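Local coordinates for F5/8 type C domain protein (PDB 4ZRX) that is a putative alpha-L-fucosidase that probably hydrolyses alpha-linked fucose from glycans and carries a C-terminal F5/8 type C domain of the kind that often binds sugars, at residues Ser307-Ser312 and Leu463-Thr468; Glu385-Met390 and Ala457-Pro462; Ala485-Ile490 and Lys562-Thr567; Phe516-Phe521 and Val532-Glu537. One frame throughout, in Å; residues are numbered along the deposited sequence.

Contact 1: residues Ser307-Ser312 and Leu463-Thr468; sequences SLKHLS and LQEETT
Leu-463 packs down on the first turn of helix 308-316. Its CG stands anti to the carbonyl carbon (chi1 -68°), and the two methyls part from there: CD1 rests on Ser-312 CB at 3.7 Å, while CD2 meets Leu-308 CD2, the two leucine side chains crossing at about a right angle. Tyr-351 of helix 339-356 also touches Leu-463 and Ser-312, which makes this the close-packed end. Alongside, the aliphatic part of Lys-309 runs beneath the loop backbone, its CD 3.5 Å from Leu-463 O; the ammonium group bends off to a salt bridge with Asp-313. The helix start is a classic N-cap. Ser-307 OG accepts from His-310 N at 2.9 Å and donates to Glu-465 OE2 at 2.7 Å, on the syn lone pair of that oxygen. Glu-466 N reaches the same oxygen from the anti side. Two donors thus grip OE2 in the conformer described, though a second deposited conformer of Glu-465 makes the grip less than certain. Toward Glu-466 the fit is looser and wetter. One water accepts from Leu-308 N and donates to Glu-466 OE2; another accepts from Lys-309 N and donates to Gln-464 O.

Contact 2: residues Glu385-Met390 and Ala457-Pro462; sequences EINLVM and AYYAEP
Tyr-458, Asn-387 and Tyr-459 carry this contact, where a strand turns a corner between two small sheets. Asn-387 and Leu-388 both face Tyr-458, a classic beta bulge: Tyr-458 O accepts a bond from Asn-387 N at 3.0 Å and a weak one from Leu-388 N, and Tyr-458 N donates to Leu-388 O. The Asn-387 side chain, its CG between the backbone N and the carbonyl carbon (chi1 61°), then clasps the backbone of Ala-460 with both ends of its amide. Ala-460 N meets an in-plane lone pair of OD1 at 2.8 Å, almost straight at 174°, and ND2 donates to Ala-460 O at 2.9 Å. The amide lies nearly parallel to the Tyr-459 ring, planes 14° apart, with ND2 3.4 Å from CE1. An alanine at Asn-387 would probably leave Ala-460 N and O without these partners and the chain after the strand less firmly held. Leu-388 CD2 is 4.1 Å from Tyr-458 CB, and in the conformer described CB of Met-390, a selenomethionine, lies at the Tyr-458 ring edge. Strand 427-431 flanks 388-393 on its other side, helix 339-356 packs on Leu-388 and Ala-460, and strand 433-436 pairs with 384-386.

Contact 3: residues Ala485-Ile490 and Lys562-Thr567; sequences ASPLTI and KLEATT. With EDO (1,2-ethanediol), chain E.
Pro-487, which follows a cis peptide bond, lays its ring beside the side chains of Lys-562 and Glu-564, all pointing the same way. Its CB is 3.7 Å from Glu-564 CG, and its CG is 4.0 Å from Lys-562 CD. Lys-562 starts out extended, CG anti to the backbone N (chi1 173°), and passes Thr-489 with CG 3.7 Å from OG1. It then bends at chi3 (68°), the turn that swings CE out of the line of the chain. Beyond it NZ makes a long, weak salt bridge to Glu-564 OE2, and the ammonium group also takes part in cation-pi contacts with Trp-529 and Phe-521. Thr-489 places OG1 anti to its own carbonyl carbon and donates to Pro-487 O at 2.7 Å, from above the carbonyl plane, tying the strand back to the proline. Between the backbones, Leu-563 N donates to Leu-488 O at 3.0 Å, and the strands run antiparallel. Where they part, a 1,2-ethanediol, probably from the crystallisation liquor, steps in: its O1 accepts from Leu-488 N and donates to Leu-563 O at 2.7 Å, while O2 accepts from Ala-565 N. The Leu-488 and Leu-563 side chains lie on the face opposite Thr-489 and Lys-562, against Ile-580 of strand 580-584. In the five-stranded antiparallel sheet, strand 481-485 flanks 488-492, and 517-523 flanks 560-566.

Contact 4: residues Phe516-Phe521 and Val532-Glu537; sequences FRYQFF and VPASGE
This contact closes one margin of the five-stranded antiparallel sheet in the F5/8 type C domain, where the chain leaving edge strand 530-532 runs back along strand 517-523. Tyr-518 is its centre. Its CG stands between the backbone N and the carbonyl carbon (chi1 70°). The ring reaches the loop, and Gly-536 CA sits over one face of it, 3.8 Å from the centroid, in a CH-pi contact. The hydroxyl touches Ala-534 CB at 3.4 Å and, through a water lying in the ring plane, is linked to Ser-535 OG and Glu-537 O. Ser-535 OG also accepts from Glu-537 N, forming an ST turn, while Tyr-518 N donates to Gly-536 O at 2.9 Å. A leucine in place of Tyr-518 would probably leave the water without its hydroxyl partner and Gly-536 without the aromatic face it rests on. At the outer end Arg-517 NH1 makes a salt bridge to Glu-537 OE1 at 2.7 Å on the anti lone pair, while NH2 adds a weak bond to the same oxygen. Phe-516 backs this pair: its CE2 lies 3.8 Å above the guanidinium plane, over the centre, and its CE1 touches Glu-537 CG at 3.4 Å. Glu-537 OE2 has its own partner in Ser-539. At the far end Val-532 N gives Phe-520 O a nearly straight bond (178°), and Val-532 CG2 meets the edge of the Phe-520 ring. Strand 560-566 pairs with the other side of 517-523, and strand 548-552 touches Tyr-518, Val-532 and Ala-534.

How the contacts relate
Contacts 1 and 2 follow one continuous piece of chain: 457-462 leaves the beta region and runs straight on into 463-468, which crosses the start of helix 308-316 in the fucosidase part of the chain. Their centres are 18 Å apart, and Tyr-351 of helix 339-356 serves both, touching Leu-463 and Ala-460. Contacts 3 and 4 lie farther out in the F5/8 type C domain, centres 11 Å apart, and share a sheet: Phe-521 N lies 2.8 Å from Lys-562 O, a probable hydrogen bond between strands 517-523 and 560-566. The centres of contacts 1 and 3 are 30 Å apart. The 1,2-ethanediol bridges the two strands of contact 3 and is probably from the crystallisation liquor.

Contact 1: residues Ser307-Ser312 and Leu463-Thr468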
loop_
_atom_site.group_PDB
_atom_site.type_symbol
_atom_site.label_atom_id
_atom_site.label_comp_id
_atom_site.label_asym_id
_atom_site.label_seq_id
_atom_site.Cartn_x
_atom_site.Cartn_y
_atom_site.Cartn_z
ATOM N N SER A 307 -9.096 -0.560 7.171
ATOM C CA SER A 307 -10.484 -0.224 6.866
ATOM C C SER A 307 -10.745 -0.175 5.390
ATOM O O SER A 307 -9.798 -0.013 4.594
ATOM C CB SER A 307 -10.839 1.161 7.408
ATOM O OG SER A 307 -10.166 2.193 6.752
ATOM N N LEU A 308 -12.015 -0.272 5.016
ATOM C CA LEU A 308 -12.358 -0.116 3.597
ATOM C C LEU A 308 -11.909 1.201 3.033
ATOM O O LEU A 308 -11.377 1.240 1.894
ATOM C CB LEU A 308 -13.839 -0.302 3.360
ATOM C CG LEU A 308 -14.359 -0.145 1.945
ATOM C CD1 LEU A 308 -13.677 -1.116 1.005
ATOM C CD2 LEU A 308 -15.858 -0.341 1.933
ATOM N N LYS A 309 -12.139 2.273 3.795
ATOM C CA LYS A 309 -11.642 3.586 3.341
ATOM C C LYS A 309 -10.141 3.621 3.119
ATOM O O LYS A 309 -9.658 4.137 2.133
ATOM C CB LYS A 309 -12.007 4.725 4.278
ATOM C CG LYS A 309 -11.570 6.096 3.672
ATOM C CD LYS A 309 -12.061 7.243 4.459
ATOM C CE LYS A 309 -11.698 8.510 3.791
ATOM N NZ LYS A 309 -10.253 8.745 3.847
ATOM N N HIS A 310 -9.382 3.041 4.038
ATOM C CA HIS A 310 -7.935 3.035 3.880
ATOM C C HIS A 310 -7.511 2.231 2.665
ATOM O O HIS A 310 -6.619 2.642 1.885
ATOM C CB HIS A 310 -7.326 2.459 5.157
ATOM C CG HIS A 310 -5.851 2.607 5.273
ATOM N ND1 HIS A 310 -5.178 2.183 6.411
ATOM C CD2 HIS A 310 -4.923 3.203 4.496
ATOM C CE1 HIS A 310 -3.891 2.462 6.286
ATOM N NE2 HIS A 310 -3.705 3.052 5.126
ATOM N N LEU A 311 -8.124 1.058 2.445
ATOM C CA LEU A 311 -7.779 0.260 1.274
ATOM C C LEU A 311 -8.137 0.976 -0.032
ATOM O O LEU A 311 -7.361 0.987 -0.995
ATOM C CB LEU A 311 -8.470 -1.115 1.321
ATOM C CG LEU A 311 -7.931 -2.006 2.448
ATOM C CD1 LEU A 311 -8.757 -3.282 2.439
ATOM C CD2 LEU A 311 -6.494 -2.417 2.197
ATOM N N SER A 312 -9.294 1.638 -0.032
ATOM C CA SER A 312 -9.671 2.460 -1.175
ATOM C C SER A 312 -8.678 3.576 -1.423
ATOM O O SER A 312 -8.214 3.795 -2.583
ATOM C CB SER A 312 -11.080 3.050 -0.943
ATOM O OG SER A 312 -11.389 3.975 -1.969
ATOM N N LEU A 463 -16.471 7.355 1.106
ATOM C CA LEU A 463 -16.422 6.426 2.224
ATOM C C LEU A 463 -16.064 7.165 3.495
ATOM O O LEU A 463 -15.318 8.131 3.462
ATOM C CB LEU A 463 -15.345 5.364 1.952
ATOM C CG LEU A 463 -15.675 4.411 0.808
ATOM C CD1 LEU A 463 -14.420 3.600 0.449
ATOM C CD2 LEU A 463 -16.865 3.455 1.057
ATOM N N GLN A 464 -16.598 6.672 4.610
ATOM C CA GLN A 464 -16.294 7.189 5.940
ATOM C C GLN A 464 -15.176 6.377 6.575
ATOM O O GLN A 464 -15.150 5.140 6.428
ATOM C CB GLN A 464 -17.507 7.003 6.882
ATOM C CG GLN A 464 -18.846 7.444 6.335
ATOM C CD GLN A 464 -18.784 8.857 5.811
ATOM O OE1 GLN A 464 -18.071 9.704 6.372
ATOM N NE2 GLN A 464 -19.505 9.129 4.719
ATOM N N GLU A 465 -14.312 7.043 7.323
ATOM C CA GLU A 465 -13.314 6.337 8.132
ATOM C C GLU A 465 -13.981 5.472 9.185
ATOM O O GLU A 465 -15.134 5.695 9.579
ATOM C CB GLU A 465 -12.329 7.298 8.809
ATOM C CG GLU A 465 -10.984 6.631 9.196
ATOM C CD GLU A 465 -10.429 5.672 8.107
ATOM O OE1 GLU A 465 -9.699 6.119 7.194
ATOM O OE2 GLU A 465 -10.714 4.454 8.189
ATOM N N GLU A 466 -13.250 4.461 9.626
ATOM C CA GLU A 466 -13.740 3.578 10.663
ATOM C C GLU A 466 -13.667 4.313 11.989
ATOM O O GLU A 466 -12.746 5.108 12.167
ATOM C CB GLU A 466 -12.858 2.334 10.720
ATOM C CG GLU A 466 -13.679 1.103 10.526
ATOM C CD GLU A 466 -12.829 -0.108 10.351
ATOM O OE1 GLU A 466 -11.703 -0.130 10.921
ATOM O OE2 GLU A 466 -13.291 -0.997 9.613
ATOM N N THR A 467 -14.644 4.071 12.873
ATOM C CA THR A 467 -14.583 4.552 14.258
ATOM C C THR A 467 -13.427 3.889 15.018
ATOM O O THR A 467 -13.343 2.657 15.054
ATOM C CB THR A 467 -15.909 4.220 15.043
ATOM O OG1 THR A 467 -17.051 4.375 14.191
ATOM C CG2 THR A 467 -16.058 5.110 16.229
ATOM N N THR A 468 -12.541 4.678 15.615
ATOM C CA THR A 468 -11.511 4.126 16.495
ATOM C C THR A 468 -12.166 3.383 17.681
ATOM O O THR A 468 -13.072 3.924 18.298
ATOM C CB THR A 468 -10.613 5.251 17.067
ATOM O OG1 THR A 468 -10.107 6.020 15.976
ATOM C CG2 THR A 468 -9.445 4.688 17.875
HETATM O O HOH W 1 -14.057 -0.477 6.977
HETATM O O HOH W 2 -13.967 2.358 6.096
#

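Contact 2: residues Glu385-Met390 and Ala457-Pro462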
loop_
_atom_site.group_PDB
_atom_site.type_symbol
_atom_site.label_atom_id
_atom_site.label_comp_id
_atom_site.label_asym_id
_atom_site.label_seq_id
_atom_site.Cartn_x
_atom_site.Cartn_y
_atom_site.Cartn_z
ATOM N N GLU A 385 -23.210 12.582 -13.049
ATOM C CA GLU A 385 -22.591 13.180 -11.869
ATOM C C GLU A 385 -21.308 12.394 -11.655
ATOM O O GLU A 385 -21.338 11.147 -11.636
ATOM C CB GLU A 385 -23.484 12.993 -10.638
ATOM C CG GLU A 385 -22.899 13.625 -9.385
ATOM C CD GLU A 385 -23.849 13.647 -8.183
ATOM O OE1 GLU A 385 -24.692 12.736 -8.033
ATOM O OE2 GLU A 385 -23.708 14.564 -7.359
ATOM N N ILE A 386 -20.177 13.089 -11.561
ATOM C CA ILE A 386 -18.904 12.459 -11.486
ATOM C C ILE A 386 -18.066 13.071 -10.391
ATOM O O ILE A 386 -18.187 14.231 -10.075
ATOM C CB ILE A 386 -18.154 12.548 -12.850
ATOM C CG1 ILE A 386 -17.987 13.963 -13.365
ATOM C CG2 ILE A 386 -18.924 11.744 -13.883
ATOM C CD1 ILE A 386 -16.976 14.075 -14.470
ATOM N N ASN A 387 -17.172 12.264 -9.831
ATOM C CA ASN A 387 -16.169 12.714 -8.885
ATOM C C ASN A 387 -14.826 12.018 -8.996
ATOM O O ASN A 387 -13.986 12.103 -8.043
ATOM C CB ASN A 387 -16.725 12.609 -7.461
ATOM C CG ASN A 387 -17.080 11.192 -7.074
ATOM O OD1 ASN A 387 -16.751 10.237 -7.751
ATOM N ND2 ASN A 387 -17.722 11.052 -5.934
ATOM N N LEU A 388 -14.615 11.346 -10.147
ATOM C CA LEU A 388 -13.455 10.545 -10.424
ATOM C C LEU A 388 -13.219 10.536 -11.906
ATOM O O LEU A 388 -14.122 10.222 -12.685
ATOM C CB LEU A 388 -13.625 9.097 -9.887
ATOM C CG LEU A 388 -12.653 8.010 -10.258
ATOM C CD1 LEU A 388 -11.311 8.348 -9.843
ATOM C CD2 LEU A 388 -13.128 6.666 -9.669
ATOM N N VAL A 389 -12.014 10.890 -12.275
ATOM C CA VAL A 389 -11.553 10.826 -13.683
ATOM C C VAL A 389 -10.324 9.959 -13.735
ATOM O O VAL A 389 -9.439 10.056 -12.867
ATOM C CB VAL A 389 -11.331 12.218 -14.246
ATOM C CG1 VAL A 389 -10.645 12.226 -15.620
ATOM C CG2 VAL A 389 -12.624 12.937 -14.319
HETATM N N MSE A 390 -10.263 9.157 -14.785
HETATM C CA MSE A 390 -9.153 8.270 -15.062
HETATM C C MSE A 390 -8.568 8.597 -16.435
HETATM O O MSE A 390 -9.329 8.784 -17.411
HETATM C CB MSE A 390 -9.647 6.813 -15.006
HETATM C CG MSE A 390 -8.540 5.824 -15.179
HETATM SE SE MSE A 390 -8.610 5.071 -16.876
HETATM C CE MSE A 390 -9.860 3.775 -16.654
ATOM N N ALA A 457 -14.613 8.382 -16.670
ATOM C CA ALA A 457 -15.101 9.123 -15.502
ATOM C C ALA A 457 -16.209 8.390 -14.826
ATOM O O ALA A 457 -16.999 7.663 -15.487
ATOM C CB ALA A 457 -15.561 10.529 -15.884
ATOM N N TYR A 458 -16.255 8.528 -13.516
ATOM C CA TYR A 458 -17.123 7.728 -12.667
ATOM C C TYR A 458 -17.598 8.536 -11.481
ATOM O O TYR A 458 -17.082 9.600 -11.169
ATOM C CB TYR A 458 -16.371 6.484 -12.125
ATOM C CG TYR A 458 -15.677 5.644 -13.159
ATOM C CD1 TYR A 458 -14.372 5.916 -13.525
ATOM C CD2 TYR A 458 -16.345 4.571 -13.801
ATOM C CE1 TYR A 458 -13.745 5.170 -14.487
ATOM C CE2 TYR A 458 -15.667 3.774 -14.732
ATOM C CZ TYR A 458 -14.406 4.147 -15.122
ATOM O OH TYR A 458 -13.757 3.340 -16.020
ATOM N N TYR A 459 -18.589 7.979 -10.820
ATOM C CA TYR A 459 -19.039 8.397 -9.506
ATOM C C TYR A 459 -18.621 7.311 -8.518
ATOM O O TYR A 459 -19.075 6.165 -8.638
ATOM C CB TYR A 459 -20.547 8.590 -9.440
ATOM C CG TYR A 459 -20.935 9.109 -8.065
ATOM C CD1 TYR A 459 -20.794 10.468 -7.756
ATOM C CD2 TYR A 459 -21.375 8.264 -7.060
ATOM C CE1 TYR A 459 -21.127 10.948 -6.473
ATOM C CE2 TYR A 459 -21.687 8.749 -5.784
ATOM C CZ TYR A 459 -21.548 10.073 -5.506
ATOM O OH TYR A 459 -21.877 10.614 -4.267
ATOM N N ALA A 460 -17.701 7.656 -7.615
ATOM C CA ALA A 460 -17.241 6.777 -6.528
ATOM C C ALA A 460 -17.959 7.221 -5.248
ATOM O O ALA A 460 -17.831 8.369 -4.843
ATOM C CB ALA A 460 -15.793 6.885 -6.332
ATOM N N GLU A 461 -18.726 6.331 -4.637
ATOM C CA GLU A 461 -19.376 6.621 -3.365
ATOM C C GLU A 461 -18.308 7.071 -2.308
ATOM O O GLU A 461 -17.315 6.358 -2.057
ATOM C CB GLU A 461 -20.175 5.375 -2.926
ATOM C CG GLU A 461 -21.482 5.590 -2.164
ATOM C CD GLU A 461 -22.502 6.467 -2.899
ATOM O OE1 GLU A 461 -23.132 6.049 -3.905
ATOM O OE2 GLU A 461 -22.663 7.591 -2.451
ATOM N N PRO A 462 -18.493 8.254 -1.669
ATOM C CA PRO A 462 -17.509 8.650 -0.653
ATOM C C PRO A 462 -17.605 7.734 0.554
ATOM O O PRO A 462 -18.693 7.320 0.928
ATOM C CB PRO A 462 -17.903 10.098 -0.302
ATOM C CG PRO A 462 -18.715 10.561 -1.485
ATOM C CD PRO A 462 -19.471 9.351 -1.923
#

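Contact 3: residues Ala485-Ile490 and Lys562-Thr567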
loop_
_atom_site.group_PDB
_atom_site.type_symbol
_atom_site.label_atom_id
_atom_site.label_comp_id
_atom_site.label_asym_id
_atom_site.label_seq_id
_atom_site.Cartn_x
_atom_site.Cartn_y
_atom_site.Cartn_z
ATOM N N ALA A 485 -18.434 24.730 22.913
ATOM C CA ALA A 485 -17.039 24.343 22.662
ATOM C C ALA A 485 -16.148 24.594 23.903
ATOM O O ALA A 485 -15.170 23.863 24.124
ATOM C CB ALA A 485 -16.476 25.041 21.421
ATOM N N SER A 486 -16.501 25.614 24.700
ATOM C CA SER A 486 -15.666 26.048 25.808
ATOM C C SER A 486 -16.490 26.750 26.905
ATOM O O SER A 486 -16.857 27.909 26.734
ATOM C CB SER A 486 -14.593 26.995 25.300
ATOM O OG SER A 486 -13.698 27.316 26.351
ATOM N N PRO A 487 -16.780 26.095 28.033
ATOM C CA PRO A 487 -16.296 24.766 28.373
ATOM C C PRO A 487 -16.992 23.696 27.528
ATOM O O PRO A 487 -18.210 23.775 27.240
ATOM C CB PRO A 487 -16.664 24.611 29.874
ATOM C CG PRO A 487 -17.688 25.726 30.177
ATOM C CD PRO A 487 -17.444 26.795 29.154
ATOM N N LEU A 488 -16.205 22.721 27.077
ATOM C CA LEU A 488 -16.755 21.631 26.303
ATOM C C LEU A 488 -18.004 21.085 26.994
ATOM O O LEU A 488 -17.911 20.622 28.119
ATOM C CB LEU A 488 -15.710 20.527 26.159
ATOM C CG LEU A 488 -16.194 19.364 25.312
ATOM C CD1 LEU A 488 -16.564 19.755 23.843
ATOM C CD2 LEU A 488 -15.048 18.373 25.318
ATOM N N THR A 489 -19.151 21.179 26.321
ATOM C CA THR A 489 -20.418 20.698 26.827
ATOM C C THR A 489 -21.070 19.795 25.789
ATOM O O THR A 489 -21.167 20.149 24.593
ATOM C CB THR A 489 -21.345 21.927 27.201
ATOM O OG1 THR A 489 -20.648 22.860 28.047
ATOM C CG2 THR A 489 -22.628 21.482 27.898
ATOM N N ILE A 490 -21.513 18.635 26.239
ATOM C CA ILE A 490 -21.899 17.548 25.354
ATOM C C ILE A 490 -23.231 16.937 25.809
ATOM O O ILE A 490 -23.401 16.591 26.966
ATOM C CB ILE A 490 -20.827 16.412 25.334
ATOM C CG1 ILE A 490 -19.469 16.923 24.831
ATOM C CG2 ILE A 490 -21.313 15.212 24.493
ATOM C CD1 ILE A 490 -18.278 16.000 25.216
ATOM N N LYS A 562 -20.198 18.156 31.062
ATOM C CA LYS A 562 -19.441 19.387 30.863
ATOM C C LYS A 562 -18.095 19.269 31.549
ATOM O O LYS A 562 -18.022 18.861 32.712
ATOM C CB LYS A 562 -20.213 20.612 31.421
ATOM C CG LYS A 562 -19.428 21.925 31.408
ATOM C CD LYS A 562 -20.279 23.145 31.776
ATOM C CE LYS A 562 -20.686 23.096 33.221
ATOM N NZ LYS A 562 -21.370 24.328 33.678
ATOM N N LEU A 563 -17.028 19.641 30.851
ATOM C CA LEU A 563 -15.687 19.684 31.443
ATOM C C LEU A 563 -15.183 21.109 31.417
ATOM O O LEU A 563 -15.043 21.672 30.325
ATOM C CB LEU A 563 -14.702 18.758 30.689
ATOM C CG LEU A 563 -13.303 18.616 31.315
ATOM C CD1 LEU A 563 -13.319 17.739 32.583
ATOM C CD2 LEU A 563 -12.261 18.069 30.327
ATOM N N GLU A 564 -14.940 21.689 32.597
ATOM C CA GLU A 564 -14.256 22.971 32.757
ATOM C C GLU A 564 -12.808 22.658 33.083
ATOM O O GLU A 564 -12.536 21.896 33.989
ATOM C CB GLU A 564 -14.892 23.833 33.868
ATOM C CG GLU A 564 -16.327 24.279 33.495
ATOM C CD GLU A 564 -17.057 25.168 34.539
ATOM O OE1 GLU A 564 -16.415 25.561 35.545
ATOM O OE2 GLU A 564 -18.274 25.466 34.331
ATOM N N ALA A 565 -11.862 23.216 32.336
ATOM C CA ALA A 565 -10.465 22.897 32.586
ATOM C C ALA A 565 -9.495 24.023 32.262
ATOM O O ALA A 565 -9.742 24.850 31.349
ATOM C CB ALA A 565 -10.082 21.610 31.831
ATOM N N THR A 566 -8.397 24.029 33.019
ATOM C CA THR A 566 -7.240 24.872 32.743
ATOM C C THR A 566 -5.999 24.007 32.462
ATOM O O THR A 566 -5.914 22.822 32.828
ATOM C CB THR A 566 -6.961 25.851 33.910
ATOM O OG1 THR A 566 -6.947 25.122 35.137
ATOM C CG2 THR A 566 -8.046 26.944 33.992
ATOM N N THR A 567 -5.038 24.631 31.804
ATOM C CA THR A 567 -3.901 23.947 31.261
ATOM C C THR A 567 -2.776 23.937 32.287
ATOM O O THR A 567 -2.889 24.584 33.349
ATOM C CB THR A 567 -3.409 24.704 30.022
ATOM O OG1 THR A 567 -2.969 26.001 30.440
ATOM C CG2 THR A 567 -4.522 24.846 28.998
HETATM C C1 EDO E . -12.282 23.063 28.507
HETATM O O1 EDO E . -13.591 22.566 28.209
HETATM C C2 EDO E . -12.311 24.540 28.892
HETATM O O2 EDO E . -13.092 24.695 30.078
#

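Contact 4: residues Phe516-Phe521 and Val532-Glu537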
loop_
_atom_site.group_PDB
_atom_site.type_symbol
_atom_site.label_atom_id
_atom_site.label_comp_id
_atom_site.label_asym_id
_atom_site.label_seq_id
_atom_site.Cartn_x
_atom_site.Cartn_y
_atom_site.Cartn_z
ATOM N N PHE A 516 -5.442 20.094 32.427
ATOM C CA PHE A 516 -4.708 19.632 33.588
ATOM C C PHE A 516 -5.599 19.688 34.855
ATOM O O PHE A 516 -5.902 18.642 35.451
ATOM C CB PHE A 516 -3.436 20.452 33.760
ATOM C CG PHE A 516 -2.644 20.113 34.988
ATOM C CD1 PHE A 516 -2.336 18.773 35.303
ATOM C CD2 PHE A 516 -2.198 21.145 35.853
ATOM C CE1 PHE A 516 -1.583 18.462 36.453
ATOM C CE2 PHE A 516 -1.430 20.838 36.994
ATOM C CZ PHE A 516 -1.135 19.511 37.302
ATOM N N ARG A 517 -5.978 20.897 35.251
ATOM C CA ARG A 517 -6.925 21.069 36.374
ATOM C C ARG A 517 -8.337 21.092 35.799
ATOM O O ARG A 517 -8.573 21.714 34.762
ATOM C CB ARG A 517 -6.636 22.352 37.161
ATOM C CG ARG A 517 -5.226 22.400 37.705
ATOM C CD ARG A 517 -5.075 23.280 38.968
ATOM N NE ARG A 517 -3.727 23.111 39.537
ATOM C CZ ARG A 517 -3.283 22.031 40.201
ATOM N NH1 ARG A 517 -4.072 20.979 40.439
ATOM N NH2 ARG A 517 -2.024 21.994 40.633
ATOM N N TYR A 518 -9.274 20.389 36.424
ATOM C CA TYR A 518 -10.579 20.299 35.837
ATOM C C TYR A 518 -11.676 20.169 36.869
ATOM O O TYR A 518 -11.408 19.830 38.022
ATOM C CB TYR A 518 -10.651 19.088 34.892
ATOM C CG TYR A 518 -10.627 17.799 35.627
ATOM C CD1 TYR A 518 -11.814 17.212 36.103
ATOM C CD2 TYR A 518 -9.438 17.156 35.884
ATOM C CE1 TYR A 518 -11.791 16.022 36.864
ATOM C CE2 TYR A 518 -9.411 15.975 36.623
ATOM C CZ TYR A 518 -10.586 15.412 37.099
ATOM O OH TYR A 518 -10.536 14.234 37.816
ATOM N N GLN A 519 -12.897 20.473 36.427
ATOM C CA GLN A 519 -14.117 20.140 37.156
ATOM C C GLN A 519 -15.062 19.539 36.135
ATOM O O GLN A 519 -15.197 20.055 34.986
ATOM C CB GLN A 519 -14.723 21.396 37.762
ATOM C CG GLN A 519 -13.901 21.971 38.897
ATOM C CD GLN A 519 -14.507 23.224 39.512
ATOM O OE1 GLN A 519 -15.306 23.159 40.458
ATOM N NE2 GLN A 519 -14.104 24.375 39.004
ATOM N N PHE A 520 -15.642 18.416 36.494
ATOM C CA PHE A 520 -16.526 17.701 35.609
ATOM C C PHE A 520 -17.929 17.828 36.183
ATOM O O PHE A 520 -18.113 17.750 37.420
ATOM C CB PHE A 520 -16.118 16.258 35.553
ATOM C CG PHE A 520 -16.888 15.462 34.561
ATOM C CD1 PHE A 520 -16.564 15.523 33.193
ATOM C CD2 PHE A 520 -17.902 14.622 34.969
ATOM C CE1 PHE A 520 -17.280 14.776 32.276
ATOM C CE2 PHE A 520 -18.638 13.872 34.062
ATOM C CZ PHE A 520 -18.294 13.905 32.697
ATOM N N PHE A 521 -18.894 18.086 35.303
ATOM C CA PHE A 521 -20.273 18.355 35.704
ATOM C C PHE A 521 -21.234 17.502 34.902
ATOM O O PHE A 521 -20.965 17.160 33.733
ATOM C CB PHE A 521 -20.647 19.819 35.472
ATOM C CG PHE A 521 -19.790 20.825 36.172
ATOM C CD1 PHE A 521 -18.606 21.274 35.612
ATOM C CD2 PHE A 521 -20.200 21.394 37.381
ATOM C CE1 PHE A 521 -17.826 22.241 36.239
ATOM C CE2 PHE A 521 -19.423 22.371 38.025
ATOM C CZ PHE A 521 -18.246 22.806 37.448
ATOM N N VAL A 532 -19.342 16.619 39.736
ATOM C CA VAL A 532 -19.067 15.246 40.102
ATOM C C VAL A 532 -17.760 15.291 40.871
ATOM O O VAL A 532 -16.753 15.797 40.333
ATOM C CB VAL A 532 -18.888 14.350 38.879
ATOM C CG1 VAL A 532 -18.658 12.885 39.292
ATOM C CG2 VAL A 532 -20.122 14.428 37.993
ATOM N N PRO A 533 -17.752 14.754 42.119
ATOM C CA PRO A 533 -16.516 14.841 42.871
ATOM C C PRO A 533 -15.392 14.054 42.216
ATOM O O PRO A 533 -15.603 12.913 41.751
ATOM C CB PRO A 533 -16.881 14.215 44.228
ATOM C CG PRO A 533 -18.299 14.555 44.389
ATOM C CD PRO A 533 -18.895 14.403 43.009
ATOM N N ALA A 534 -14.219 14.653 42.211
ATOM C CA ALA A 534 -13.045 14.022 41.600
ATOM C C ALA A 534 -11.818 14.763 42.109
ATOM O O ALA A 534 -11.932 15.846 42.700
ATOM C CB ALA A 534 -13.139 14.122 40.077
ATOM N N SER A 535 -10.642 14.204 41.809
ATOM C CA SER A 535 -9.396 14.802 42.277
ATOM C C SER A 535 -9.227 16.224 41.679
ATOM O O SER A 535 -8.610 17.085 42.300
ATOM C CB SER A 535 -8.199 13.910 41.942
ATOM O OG SER A 535 -7.776 14.146 40.601
ATOM N N GLY A 536 -9.746 16.447 40.459
ATOM C CA GLY A 536 -9.598 17.744 39.793
ATOM C C GLY A 536 -8.247 17.989 39.133
ATOM O O GLY A 536 -7.964 19.122 38.686
ATOM N N GLU A 537 -7.422 16.936 39.084
ATOM C CA GLU A 537 -6.114 17.017 38.456
ATOM C C GLU A 537 -5.867 15.762 37.637
ATOM O O GLU A 537 -6.020 14.627 38.131
ATOM C CB GLU A 537 -5.035 17.179 39.495
ATOM C CG GLU A 537 -3.668 17.485 38.916
ATOM C CD GLU A 537 -2.634 17.600 40.020
ATOM O OE1 GLU A 537 -2.597 18.697 40.632
ATOM O OE2 GLU A 537 -1.883 16.604 40.259
HETATM O O HOH W 3 -8.182 13.006 37.883
HETATM O O HOH W 4 -15.121 17.591 39.287
#